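Local coordinates for ABC transporter (Thermotoga maritima, PDB 1JI0), which binds ATP and probably hydrolyses it to power the uptake of branched-chain amino acids across the membrane, at residues I63-G67 and Q68-N72. Sequence-based numbering, arbitrary orientation.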
ATOM      1  N   ILE A  63      10.175  11.477   8.073  1.00 28.31           N
ATOM      2  CA  ILE A  63       8.973  10.686   7.903  1.00 28.84           C
ATOM      3  C   ILE A  63       8.348  10.678   9.286  1.00 28.48           C
ATOM      4  O   ILE A  63       8.969  10.248  10.258  1.00 29.61           O
ATOM      5  CB  ILE A  63       9.325   9.250   7.458  1.00 28.86           C
ATOM      6  CG1 ILE A  63      10.143   9.313   6.161  1.00 30.03           C
ATOM      7  CG2 ILE A  63       8.056   8.437   7.237  1.00 28.68           C
ATOM      8  CD1 ILE A  63      10.503   7.957   5.571  1.00 32.73           C
ATOM      9  N   ILE A  64       7.125  11.186   9.368  1.00 26.28           N
ATOM     10  CA  ILE A  64       6.418  11.285  10.631  1.00 24.73           C
ATOM     11  C   ILE A  64       5.180  10.395  10.638  1.00 22.99           C
ATOM     12  O   ILE A  64       4.302  10.545   9.798  1.00 22.52           O
ATOM     13  CB  ILE A  64       6.009  12.755  10.879  1.00 24.80           C
ATOM     14  CG1 ILE A  64       7.235  13.659  10.719  1.00 25.74           C
ATOM     15  CG2 ILE A  64       5.426  12.912  12.280  1.00 23.90           C
ATOM     16  CD1 ILE A  64       6.913  15.139  10.666  1.00 27.54           C
ATOM     17  N   PHE A  65       5.136   9.458  11.582  1.00 23.36           N
ATOM     18  CA  PHE A  65       4.018   8.532  11.732  1.00 23.71           C
ATOM     19  C   PHE A  65       3.251   8.956  12.979  1.00 24.76           C
ATOM     20  O   PHE A  65       3.813   8.977  14.078  1.00 23.49           O
ATOM     21  CB  PHE A  65       4.536   7.103  11.902  1.00 24.54           C
ATOM     22  CG  PHE A  65       3.455   6.091  12.124  1.00 25.91           C
ATOM     23  CD1 PHE A  65       2.466   5.887  11.170  1.00 24.97           C
ATOM     24  CD2 PHE A  65       3.439   5.317  13.280  1.00 26.31           C
ATOM     25  CE1 PHE A  65       1.476   4.925  11.363  1.00 26.01           C
ATOM     26  CE2 PHE A  65       2.451   4.353  13.481  1.00 27.30           C
ATOM     27  CZ  PHE A  65       1.468   4.156  12.518  1.00 26.07           C
ATOM     28  N   ASN A  66       1.970   9.282  12.798  1.00 24.99           N
ATOM     29  CA  ASN A  66       1.117   9.763  13.884  1.00 25.49           C
ATOM     30  C   ASN A  66       1.822  10.783  14.761  1.00 26.52           C
ATOM     31  O   ASN A  66       1.780  10.700  15.993  1.00 26.51           O
ATOM     32  CB  ASN A  66       0.601   8.614  14.741  1.00 25.93           C
ATOM     33  CG  ASN A  66      -0.624   7.972  14.151  1.00 26.78           C
ATOM     34  OD1 ASN A  66      -1.582   8.658  13.784  1.00 26.09           O
ATOM     35  ND2 ASN A  66      -0.613   6.648  14.061  1.00 27.66           N
ATOM     36  N   GLY A  67       2.481  11.741  14.115  1.00 26.26           N
ATOM     37  CA  GLY A  67       3.172  12.787  14.842  1.00 27.49           C
ATOM     38  C   GLY A  67       4.576  12.466  15.307  1.00 28.71           C
ATOM     39  O   GLY A  67       5.298  13.366  15.734  1.00 28.45           O
ATOM     40  N   GLN A  68       4.976  11.201  15.221  1.00 29.19           N
ATOM     41  CA  GLN A  68       6.311  10.807  15.656  1.00 31.10           C
ATOM     42  C   GLN A  68       7.309  10.629  14.512  1.00 31.33           C
ATOM     43  O   GLN A  68       7.024   9.953  13.518  1.00 30.82           O
ATOM     44  CB  GLN A  68       6.235   9.512  16.464  1.00 33.27           C
ATOM     45  CG  GLN A  68       7.591   9.036  16.970  1.00 36.14           C
ATOM     46  CD  GLN A  68       7.495   7.787  17.827  1.00 38.27           C
ATOM     47  OE1 GLN A  68       8.496   7.309  18.358  1.00 41.57           O
ATOM     48  NE2 GLN A  68       6.288   7.254  17.968  1.00 40.31           N
ATOM     49  N   ASP A  69       8.481  11.243  14.660  1.00 30.65           N
ATOM     50  CA  ASP A  69       9.541  11.149  13.660  1.00 31.19           C
ATOM     51  C   ASP A  69      10.092   9.728  13.715  1.00 30.35           C
ATOM     52  O   ASP A  69      10.661   9.325  14.726  1.00 30.29           O
ATOM     53  CB  ASP A  69      10.665  12.141  13.979  1.00 33.41           C
ATOM     54  CG  ASP A  69      11.722  12.196  12.893  1.00 36.52           C
ATOM     55  OD1 ASP A  69      12.029  11.140  12.297  1.00 37.65           O
ATOM     56  OD2 ASP A  69      12.259  13.294  12.635  1.00 38.54           O
ATOM     57  N   ILE A  70       9.902   8.966  12.640  1.00 28.44           N
ATOM     58  CA  ILE A  70      10.384   7.590  12.582  1.00 27.24           C
ATOM     59  C   ILE A  70      11.422   7.468  11.479  1.00 27.82           C
ATOM     60  O   ILE A  70      11.722   6.371  11.019  1.00 29.18           O
ATOM     61  CB  ILE A  70       9.243   6.583  12.280  1.00 26.62           C
ATOM     62  CG1 ILE A  70       8.517   6.991  10.991  1.00 24.66           C
ATOM     63  CG2 ILE A  70       8.280   6.508  13.451  1.00 25.41           C
ATOM     64  CD1 ILE A  70       7.619   5.913  10.441  1.00 23.29           C
ATOM     65  N   THR A  71      11.944   8.609  11.046  1.00 28.41           N
ATOM     66  CA  THR A  71      12.943   8.661   9.995  1.00 31.99           C
ATOM     67  C   THR A  71      14.138   7.772  10.308  1.00 34.34           C
ATOM     68  O   THR A  71      14.815   7.954  11.322  1.00 34.70           O
ATOM     69  CB  THR A  71      13.455  10.087   9.794  1.00 31.66           C
ATOM     70  OG1 THR A  71      12.342  10.975   9.670  1.00 34.09           O
ATOM     71  CG2 THR A  71      14.301  10.177   8.539  1.00 33.46           C
ATOM     72  N   ASN A  72      14.379   6.806   9.428  1.00 35.84           N
ATOM     73  CA  ASN A  72      15.493   5.875   9.558  1.00 36.76           C
ATOM     74  C   ASN A  72      15.449   4.909  10.738  1.00 37.92           C
ATOM     75  O   ASN A  72      16.474   4.349  11.125  1.00 37.99           O
ATOM     76  CB  ASN A  72      16.817   6.647   9.555  1.00 36.77           C
ATOM     77  CG  ASN A  72      17.114   7.259   8.207  1.00 35.40           C
ATOM     78  OD1 ASN A  72      17.002   6.587   7.179  1.00 36.87           O
ATOM     79  ND2 ASN A  72      17.492   8.535   8.195  1.00 35.33           N
TER
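Phe65 and Gln68 close a tight beta hairpin through a type I' turn, with Asn66 and Gly67 at its two corners. Their backbones bond reciprocally: Phe65 N gives to Gln68 O at 2.7 Å, and Gln68 N gives to Phe65 O at 2.8 Å. Ile64 and Asp69 form the neighbouring non-hydrogen-bonded pair, and beyond it Ile70 N reaches Ile63 O in a nearly straight bond (2.9 Å, N-H...O 164°). At the open end a side chain replaces the backbone acceptor. Thr71 OG1 stands beside its own N and anti to its carbonyl carbon (chi1 -50°), where it accepts a hydrogen bond from Ile63 N (2.7 Å between Ile63 N and Thr71 OG1) and donates one to Asp69 OD1. That carboxylate oxygen is gripped twice: the hydroxyl comes from above the carboxylate plane, whereas Thr71 N arrives nearly along the C-O axis at 2.8 Å and closes an Asx turn. A valine in place of Thr71 would probably leave Ile63 N without this acceptor and Asp69 OD1 with only the backbone amide of these two donors, so that the carboxylate would be less firmly fixed. Apolar contact falls to Ile70, whose CG1 sits between its backbone N and carbonyl carbon (chi1 55°), 4.0 Å from Ile63 CG2; the extended second torsion then brings CD1 to 3.6 Å from Phe65 CB. Asn66 ND2 lies over one face of the Phe65 ring, offset toward its rim, while Asn66 OD1 accepts from Ser3 N. The hairpin belongs to the antiparallel sheet of the nucleotide-binding domain: strand 60-65 pairs with strand 5-16 as well as with strand 68-69, Ile63 packs on Leu7, and Phe65 and Ile70 both lie against Ile83 of strand 83-86, an outermost strand, within this chain, of the mixed sheet.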